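Local coordinates for Hut operon positive regulatory protein (Bacillus subtilis, PDB 4H4L) that binds regulatory sequences on mRNA when histidine is present, suppressing transcription termination and so switching on the hut operon for histidine utilization, at residues G10-L15 and A105-N110; T25-L30 and W35-G40; H48-A53 and E81-V86. The protein carries 1 engineered substitution. All blocks are in the same frame, centred on the assembly; numbering follows the deposited sequence.

Contact 1: G10-L15 and A105-N110; sequences GRLSVL and AVLRGN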
loop_
_atom_site.group_PDB
_atom_site.type_symbol
_atom_site.label_atom_id
_atom_site.label_comp_id
_atom_site.label_asym_id
_atom_site.label_seq_id
_atom_site.Cartn_x
_atom_site.Cartn_y
_atom_site.Cartn_z
ATOM N N GLY A 10 13.186 -13.130 17.278
ATOM C CA GLY A 10 12.482 -13.658 16.133
ATOM C C GLY A 10 12.653 -15.162 16.012
ATOM O O GLY A 10 11.673 -15.916 16.100
ATOM N N ARG A 11 13.896 -15.616 15.850
ATOM C CA ARG A 11 14.118 -17.013 15.504
ATOM C C ARG A 11 13.527 -17.921 16.572
ATOM O O ARG A 11 12.906 -18.936 16.254
ATOM C CB ARG A 11 15.598 -17.312 15.234
ATOM C CG ARG A 11 16.490 -17.490 16.457
ATOM C CD ARG A 11 17.941 -17.785 16.081
ATOM N NE ARG A 11 18.120 -19.072 15.408
ATOM C CZ ARG A 11 18.193 -20.249 16.030
ATOM N NH1 ARG A 11 18.091 -20.319 17.353
ATOM N NH2 ARG A 11 18.357 -21.364 15.333
ATOM N N LEU A 12 13.678 -17.504 17.828
ATOM C CA LEU A 12 13.178 -18.236 18.982
ATOM C C LEU A 12 11.683 -18.475 18.920
ATOM O O LEU A 12 11.244 -19.631 18.887
ATOM C CB LEU A 12 13.527 -17.495 20.270
ATOM C CG LEU A 12 14.904 -17.856 20.807
ATOM C CD1 LEU A 12 15.270 -16.978 21.992
ATOM C CD2 LEU A 12 14.881 -19.325 21.189
ATOM N N SER A 13 10.922 -17.369 18.913
ATOM C CA SER A 13 9.469 -17.375 18.735
ATOM C C SER A 13 9.054 -18.195 17.517
ATOM O O SER A 13 8.047 -18.916 17.545
ATOM C CB SER A 13 8.972 -15.949 18.565
ATOM O OG SER A 13 9.523 -15.383 17.395
ATOM N N VAL A 14 9.835 -18.079 16.446
ATOM C CA VAL A 14 9.563 -18.804 15.206
ATOM C C VAL A 14 9.837 -20.315 15.303
ATOM O O VAL A 14 8.956 -21.126 14.976
ATOM C CB VAL A 14 10.322 -18.173 14.032
ATOM C CG1 VAL A 14 10.178 -19.027 12.796
ATOM C CG2 VAL A 14 9.778 -16.781 13.762
ATOM N N LEU A 15 11.043 -20.685 15.751
ATOM C CA LEU A 15 11.345 -22.082 16.068
ATOM C C LEU A 15 10.290 -22.601 17.041
ATOM O O LEU A 15 9.831 -23.743 16.949
ATOM C CB LEU A 15 12.744 -22.223 16.680
ATOM C CG LEU A 15 13.977 -22.148 15.759
ATOM C CD1 LEU A 15 15.049 -21.267 16.379
ATOM C CD2 LEU A 15 14.554 -23.517 15.377
ATOM N N ALA A 105 2.910 -17.054 18.193
ATOM C CA ALA A 105 3.809 -17.017 19.312
ATOM C C ALA A 105 4.007 -15.563 19.639
ATOM O O ALA A 105 4.053 -14.758 18.704
ATOM C CB ALA A 105 5.127 -17.628 18.910
ATOM N N VAL A 106 4.114 -15.217 20.931
ATOM C CA VAL A 106 4.504 -13.858 21.364
ATOM C C VAL A 106 5.649 -13.873 22.378
ATOM O O VAL A 106 5.497 -14.360 23.496
ATOM C CB VAL A 106 3.356 -13.072 22.032
ATOM C CG1 VAL A 106 3.802 -11.648 22.327
ATOM C CG2 VAL A 106 2.104 -13.089 21.179
ATOM N N LEU A 107 6.784 -13.307 21.992
ATOM C CA LEU A 107 7.949 -13.226 22.864
ATOM C C LEU A 107 8.228 -11.817 23.357
ATOM O O LEU A 107 8.103 -10.860 22.594
ATOM C CB LEU A 107 9.193 -13.762 22.164
ATOM C CG LEU A 107 9.685 -15.164 22.500
ATOM C CD1 LEU A 107 11.124 -15.295 22.044
ATOM C CD2 LEU A 107 9.617 -15.431 23.993
ATOM N N ARG A 108 8.609 -11.706 24.634
ATOM C CA ARG A 108 9.055 -10.441 25.224
ATOM C C ARG A 108 10.306 -10.566 26.121
ATOM O O ARG A 108 10.405 -11.442 26.989
ATOM C CB ARG A 108 7.930 -9.747 25.994
ATOM C CG ARG A 108 8.441 -8.583 26.830
ATOM C CD ARG A 108 7.398 -8.133 27.826
ATOM N NE ARG A 108 7.677 -6.798 28.346
ATOM C CZ ARG A 108 6.740 -5.963 28.790
ATOM N NH1 ARG A 108 5.455 -6.342 28.779
ATOM N NH2 ARG A 108 7.080 -4.753 29.246
ATOM N N GLY A 109 11.241 -9.647 25.915
ATOM C CA GLY A 109 12.503 -9.651 26.622
ATOM C C GLY A 109 13.514 -8.857 25.831
ATOM O O GLY A 109 13.227 -8.390 24.729
ATOM N N ASN A 110 14.705 -8.698 26.395
ATOM C CA ASN A 110 15.757 -7.953 25.729
ATOM C C ASN A 110 16.759 -8.869 25.025
ATOM O O ASN A 110 17.398 -9.686 25.680
ATOM C CB ASN A 110 16.464 -7.048 26.726
ATOM C CG ASN A 110 17.390 -6.079 26.051
ATOM O OD1 ASN A 110 17.843 -6.324 24.938
ATOM N ND2 ASN A 110 17.673 -4.965 26.715
#
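Leu107 meets Leu12 and Ser13 through aliphatic atoms, and no flat group of the two segments takes part. The flat guanidinium of Arg11 lies on the side of the helix turned from the strand, where Leu15 CD1 rests over one face, offset toward its rim. On the strand side, the CD1 branch of Leu107 does most of the touching, with its methyl 3.7 Å from Leu12 CB and 3.8 Å from Ser13 N. Ser13 presents CB rather than its hydroxyl to Leu107, its CB lying 4.1 Å from Leu107 CG. Ala105 CB abuts the helix backbone, 3.5 Å from Ser13 O. With chi1 at 63°, Ser13 OG folds back over its own helix and donates to Gly10 O at 2.6 Å, arriving 22° out of the carbonyl plane. Val14 N also bonds to Gly10 O. Ile9 O and Ser124 OG also lie in hydrogen-bonding range of Ser13 OG, so the buried hydroxyl has partners inside the protein. Helix segment 10-15 and strand segment 105-109 run at 147° to each other, and Glu139 of a second subunit binds the Gly10 and Arg11 amides. The helix packs on one face of the sheet, with Trp35 against Leu12 and Leu107, and Val14 reaching Phe141 and Val143 of strand 137-147.

Contact 2: T25-L30 and W35-G40; sequences TQVEEL and WKVCLG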
loop_
_atom_site.group_PDB
_atom_site.type_symbol
_atom_site.label_atom_id
_atom_site.label_comp_id
_atom_site.label_asym_id
_atom_site.label_seq_id
_atom_site.Cartn_x
_atom_site.Cartn_y
_atom_site.Cartn_z
ATOM N N THR A 25 6.185 -27.440 27.152
ATOM C CA THR A 25 7.513 -27.926 27.560
ATOM C C THR A 25 8.606 -26.926 27.230
ATOM O O THR A 25 9.114 -26.258 28.113
ATOM C CB THR A 25 7.920 -29.239 26.847
ATOM O OG1 THR A 25 6.786 -29.826 26.177
ATOM C CG2 THR A 25 8.585 -30.224 27.840
ATOM N N GLN A 26 8.971 -26.867 25.943
ATOM C CA GLN A 26 9.946 -25.916 25.385
ATOM C C GLN A 26 9.644 -24.443 25.706
ATOM O O GLN A 26 10.542 -23.597 25.655
ATOM C CB GLN A 26 10.021 -26.101 23.865
ATOM C CG GLN A 26 10.865 -25.055 23.141
ATOM C CD GLN A 26 10.785 -25.173 21.629
ATOM O OE1 GLN A 26 10.159 -26.092 21.085
ATOM N NE2 GLN A 26 11.424 -24.238 20.942
ATOM N N VAL A 27 8.371 -24.159 25.982
ATOM C CA VAL A 27 7.922 -22.892 26.558
ATOM C C VAL A 27 8.698 -22.628 27.844
ATOM O O VAL A 27 9.268 -21.543 28.042
ATOM C CB VAL A 27 6.407 -22.955 26.898
ATOM C CG1 VAL A 27 5.925 -21.663 27.526
ATOM C CG2 VAL A 27 5.565 -23.309 25.669
ATOM N N GLU A 28 8.685 -23.638 28.720
ATOM C CA GLU A 28 9.360 -23.628 30.024
ATOM C C GLU A 28 10.856 -23.298 29.893
ATOM O O GLU A 28 11.359 -22.420 30.599
ATOM C CB GLU A 28 9.127 -24.980 30.712
ATOM C CG GLU A 28 9.934 -25.281 31.970
ATOM C CD GLU A 28 9.799 -26.742 32.398
ATOM O OE1 GLU A 28 9.516 -27.603 31.529
ATOM O OE2 GLU A 28 9.970 -27.034 33.603
ATOM N N GLU A 29 11.543 -23.988 28.984
ATOM C CA GLU A 29 12.913 -23.654 28.595
ATOM C C GLU A 29 13.129 -22.140 28.356
ATOM O O GLU A 29 14.096 -21.546 28.864
ATOM C CB GLU A 29 13.316 -24.471 27.350
ATOM N N LEU A 30 12.230 -21.536 27.570
ATOM C CA LEU A 30 12.291 -20.114 27.207
ATOM C C LEU A 30 11.995 -19.227 28.413
ATOM O O LEU A 30 12.665 -18.204 28.673
ATOM C CB LEU A 30 11.227 -19.834 26.144
ATOM C CG LEU A 30 11.533 -20.154 24.697
ATOM C CD1 LEU A 30 10.245 -20.462 23.962
ATOM C CD2 LEU A 30 12.235 -18.950 24.107
ATOM N N TRP A 35 12.551 -14.891 29.273
ATOM C CA TRP A 35 11.403 -14.681 28.363
ATOM C C TRP A 35 10.021 -14.822 28.963
ATOM O O TRP A 35 9.654 -15.868 29.515
ATOM C CB TRP A 35 11.489 -15.558 27.103
ATOM C CG TRP A 35 12.797 -15.465 26.359
ATOM C CD1 TRP A 35 13.772 -16.457 26.228
ATOM C CD2 TRP A 35 13.333 -14.303 25.631
ATOM N NE1 TRP A 35 14.838 -16.000 25.487
ATOM C CE2 TRP A 35 14.642 -14.715 25.106
ATOM C CE3 TRP A 35 12.881 -13.013 25.375
ATOM C CZ2 TRP A 35 15.435 -13.859 24.358
ATOM C CZ3 TRP A 35 13.695 -12.154 24.626
ATOM C CH2 TRP A 35 14.939 -12.565 24.130
ATOM N N LYS A 36 9.233 -13.763 28.830
ATOM C CA LYS A 36 7.789 -13.880 28.900
ATOM C C LYS A 36 7.307 -14.437 27.540
ATOM O O LYS A 36 7.693 -13.960 26.477
ATOM C CB LYS A 36 7.196 -12.513 29.204
ATOM C CG LYS A 36 6.324 -12.463 30.454
ATOM C CD LYS A 36 7.031 -12.999 31.691
ATOM C CE LYS A 36 6.332 -12.529 32.955
ATOM N NZ LYS A 36 4.912 -12.984 33.059
ATOM N N VAL A 37 6.491 -15.477 27.556
ATOM C CA VAL A 37 6.187 -16.177 26.314
ATOM C C VAL A 37 4.815 -16.784 26.297
ATOM O O VAL A 37 4.358 -17.323 27.284
ATOM C CB VAL A 37 7.234 -17.258 25.964
ATOM C CG1 VAL A 37 7.212 -18.413 26.956
ATOM C CG2 VAL A 37 7.026 -17.749 24.537
ATOM N N CYS A 38 4.192 -16.734 25.131
ATOM C CA CYS A 38 2.773 -16.945 25.004
ATOM C C CYS A 38 2.453 -17.542 23.633
ATOM O O CYS A 38 3.025 -17.145 22.618
ATOM C CB CYS A 38 2.100 -15.589 25.216
ATOM S SG CYS A 38 0.478 -15.412 24.499
ATOM N N LEU A 39 1.547 -18.510 23.613
ATOM C CA LEU A 39 1.182 -19.211 22.379
ATOM C C LEU A 39 -0.316 -19.250 22.234
ATOM O O LEU A 39 -1.030 -18.979 23.195
ATOM C CB LEU A 39 1.718 -20.643 22.393
ATOM C CG LEU A 39 3.236 -20.799 22.424
ATOM C CD1 LEU A 39 3.590 -22.253 22.203
ATOM C CD2 LEU A 39 3.889 -19.934 21.365
ATOM N N GLY A 40 -0.796 -19.592 21.045
ATOM C CA GLY A 40 -2.236 -19.667 20.812
ATOM C C GLY A 40 -2.628 -19.900 19.370
ATOM O O GLY A 40 -1.767 -19.965 18.504
#
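Leu30 and Trp35 form the tight, buried end of this contact. The carbonyl of Leu30 lies at the edge of the indole, near the ring plane, with O 3.2 Å from Trp35 CD1. That same Leu30 O takes a weak, bent hydrogen bond from Trp35 N at 3.4 Å, the N-H...O angle being 143°. The Leu30 side chain adds its CD2 methyl, 3.6 Å from Trp35 CD1, while its other branch, CD1, turns along the strand to Val37 CG2. A close methyl pair, Val27 CG1 to Val37 CG1 at 3.5 Å, extends the packing. It arises because Val27 holds CG1 anti to its backbone N (chi1 179°), aiming that branch at the strand. The other end is looser: Val27 CG2 and Leu39 CD1 meet tip to tip at 4.1 Å, both residues partly exposed, and Glu28 and Lys36, exposed in the assembly, have their CB directed away from the partner segment. Replacing Trp35 by an alanine would probably open a gap beside Leu30 CD2 and leave Leu12 and Leu107 without the indole they pack on. Leu16 of helix 9-17 closes over Leu30, Val37 and Leu39. The whole is a helix-turn-strand unit in which helix 26-32 folds back, nearly antiparallel, on strand 36-44, outermost in this chain's antiparallel sheet, an element of the HutP fold with helices on both faces of its sheet.

Contact 3: H48-A53 and E81-V86; sequences HKVIAA and EALHGV. Engineered in segment 48-53: Ile51 (natural residue Val).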
loop_
_atom_site.group_PDB
_atom_site.type_symbol
_atom_site.label_atom_id
_atom_site.label_comp_id
_atom_site.label_asym_id
_atom_site.label_seq_id
_atom_site.Cartn_x
_atom_site.Cartn_y
_atom_site.Cartn_z
ATOM N N HIS A 48 -9.387 -8.388 12.474
ATOM C CA HIS A 48 -9.622 -7.842 13.806
ATOM C C HIS A 48 -9.725 -8.911 14.844
ATOM O O HIS A 48 -9.229 -8.729 15.958
ATOM C CB HIS A 48 -10.770 -6.807 13.846
ATOM C CG HIS A 48 -12.151 -7.364 13.579
ATOM N ND1 HIS A 48 -13.118 -7.397 14.533
ATOM C CD2 HIS A 48 -12.733 -7.876 12.412
ATOM C CE1 HIS A 48 -14.251 -7.933 14.013
ATOM N NE2 HIS A 48 -14.015 -8.229 12.715
ATOM N N LYS A 49 -10.300 -10.056 14.479
ATOM C CA LYS A 49 -10.326 -11.208 15.374
ATOM C C LYS A 49 -8.941 -11.705 15.643
ATOM O O LYS A 49 -8.658 -12.156 16.770
ATOM C CB LYS A 49 -11.145 -12.356 14.808
ATOM C CG LYS A 49 -12.395 -12.630 15.597
ATOM C CD LYS A 49 -13.623 -12.505 14.704
ATOM C CE LYS A 49 -14.830 -12.028 15.512
ATOM N NZ LYS A 49 -16.030 -11.781 14.661
ATOM N N VAL A 50 -8.075 -11.651 14.627
ATOM C CA VAL A 50 -6.686 -12.115 14.811
ATOM C C VAL A 50 -5.935 -11.199 15.802
ATOM O O VAL A 50 -5.260 -11.651 16.727
ATOM C CB VAL A 50 -5.972 -12.322 13.446
ATOM C CG1 VAL A 50 -4.463 -12.445 13.586
ATOM C CG2 VAL A 50 -6.552 -13.558 12.733
ATOM N N ILE A 51 -6.100 -9.896 15.631
ATOM C CA ILE A 51 -5.495 -8.916 16.526
ATOM C C ILE A 51 -6.014 -9.100 17.974
ATOM O O ILE A 51 -5.231 -9.067 18.930
ATOM C CB ILE A 51 -5.763 -7.478 15.980
ATOM C CG1 ILE A 51 -5.137 -7.321 14.590
ATOM C CG2 ILE A 51 -5.292 -6.399 16.954
ATOM C CD1 ILE A 51 -5.615 -6.103 13.842
ATOM N N ALA A 52 -7.321 -9.333 18.097
ATOM C CA ALA A 52 -8.063 -9.400 19.368
ATOM C C ALA A 52 -7.671 -10.615 20.197
ATOM O O ALA A 52 -7.250 -10.472 21.347
ATOM C CB ALA A 52 -9.560 -9.417 19.091
ATOM N N ALA A 53 -7.797 -11.808 19.598
ATOM C CA ALA A 53 -7.262 -13.054 20.175
ATOM C C ALA A 53 -5.859 -12.848 20.757
ATOM O O ALA A 53 -5.606 -13.174 21.924
ATOM C CB ALA A 53 -7.241 -14.171 19.134
ATOM N N GLU A 81 2.599 -5.294 11.926
ATOM C CA GLU A 81 3.779 -5.666 11.213
ATOM C C GLU A 81 3.810 -7.145 10.858
ATOM O O GLU A 81 4.125 -7.487 9.727
ATOM C CB GLU A 81 5.030 -5.185 11.939
ATOM C CG GLU A 81 5.480 -3.876 11.354
ATOM C CD GLU A 81 6.524 -3.185 12.177
ATOM O OE1 GLU A 81 6.253 -2.043 12.655
ATOM O OE2 GLU A 81 7.620 -3.776 12.306
ATOM N N ALA A 82 3.421 -8.010 11.774
ATOM C CA ALA A 82 3.365 -9.444 11.460
ATOM C C ALA A 82 2.315 -9.781 10.425
ATOM O O ALA A 82 2.519 -10.649 9.605
ATOM C CB ALA A 82 3.171 -10.294 12.728
ATOM N N LEU A 83 1.171 -9.112 10.478
ATOM C CA LEU A 83 0.104 -9.343 9.476
ATOM C C LEU A 83 0.529 -8.886 8.056
ATOM O O LEU A 83 -0.045 -9.357 7.052
ATOM C CB LEU A 83 -1.182 -8.624 9.894
ATOM C CG LEU A 83 -2.098 -9.080 11.022
ATOM C CD1 LEU A 83 -2.999 -7.935 11.468
ATOM C CD2 LEU A 83 -2.944 -10.228 10.511
ATOM N N HIS A 84 1.516 -7.979 7.959
ATOM C CA HIS A 84 2.025 -7.615 6.631
ATOM C C HIS A 84 2.612 -8.817 5.941
ATOM O O HIS A 84 2.446 -8.969 4.744
ATOM C CB HIS A 84 3.027 -6.478 6.650
ATOM C CG HIS A 84 2.412 -5.118 6.455
ATOM N ND1 HIS A 84 2.199 -4.257 7.493
ATOM C CD2 HIS A 84 1.959 -4.463 5.297
ATOM C CE1 HIS A 84 1.638 -3.104 7.024
ATOM N NE2 HIS A 84 1.500 -3.225 5.676
ATOM N N GLY A 85 3.277 -9.687 6.706
ATOM C CA GLY A 85 3.814 -10.930 6.196
ATOM C C GLY A 85 2.718 -11.846 5.744
ATOM O O GLY A 85 2.771 -12.409 4.658
ATOM N N VAL A 86 1.714 -12.011 6.592
ATOM C CA VAL A 86 0.589 -12.889 6.267
ATOM C C VAL A 86 -0.185 -12.437 5.025
ATOM O O VAL A 86 -0.578 -13.272 4.193
ATOM C CB VAL A 86 -0.372 -13.023 7.453
ATOM C CG1 VAL A 86 -1.658 -13.739 7.036
ATOM C CG2 VAL A 86 0.324 -13.752 8.590
#
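A single side chain, Leu83, bridges to Val50 and Ile51 on the facing helix and carries the whole contact. Its CB is directed at helix 47-60 but finds no close partner on the 48-53 segment. CG, placed anti to the carbonyl carbon by a chi1 of -74°, likewise serves as a spacer. The two methyls at the tip do the touching, and each takes one of two consecutive residues. CD1 goes to Ile51, lying 3.8 Å from Ile51 CG1 and 4.0 Å from Ile51 CD1, and there the two side chains cross at about a right angle. CD2 takes the neighbouring residue, 4.1 Å from Val50 CG1, where the two side chains slide past each other in opposite directions. The fork of the leucine is thus set against both residues, and the backbones remain well apart, the nearest CA atoms, those of Ile51 and Leu83, being 9.0 Å from each other. Ile51 is an engineered substitution for valine, and the CD1 touched by Leu83 is an atom valine lacks. Beyond Leu83, Val50 rests on Val42, Val100 and Leu102 of the sheet, and Ile51 reaches Tyr76, Thr79 and Met80 of helix 70-87 as well as Leu97 of a third subunit. Tyr76 and Leu97 each belong to a pocket that binds histidine, and the Ile51 side chain comes within about 6 Å of such a ligand. Glu81, by contrast, turns to a second subunit and forms a salt bridge with its Arg88. Chemically the Leu83 contact is wholly apolar: it has shape but no directional bond, consistent with a helix spacing set by the fit of aliphatic groups, which the other contacts of Ile51 with helix 70-87 share.

How the contacts relate
All three contacts are mainly buried, but contact 2 lies farthest from the chain centre, and its Val27 and Leu39 are partly exposed. Contacts 1 and 2 share neighbouring strands of one sheet, joined by backbone bonds such as Val106 N to Cys38 O, and Trp35 packs on Arg108 and Gly109 as well as on Leu30 of helix 26-32. Contact 3 lies across the chain's centre, about 16 Å from contact 1 between centres, and joins two helices instead of a helix and a strand. Contact 1 encloses a satisfied hydroxyl and contact 2 a weak backbone bond, whereas contact 3 is purely aliphatic. Contacts 1 and 3 also meet other subunits.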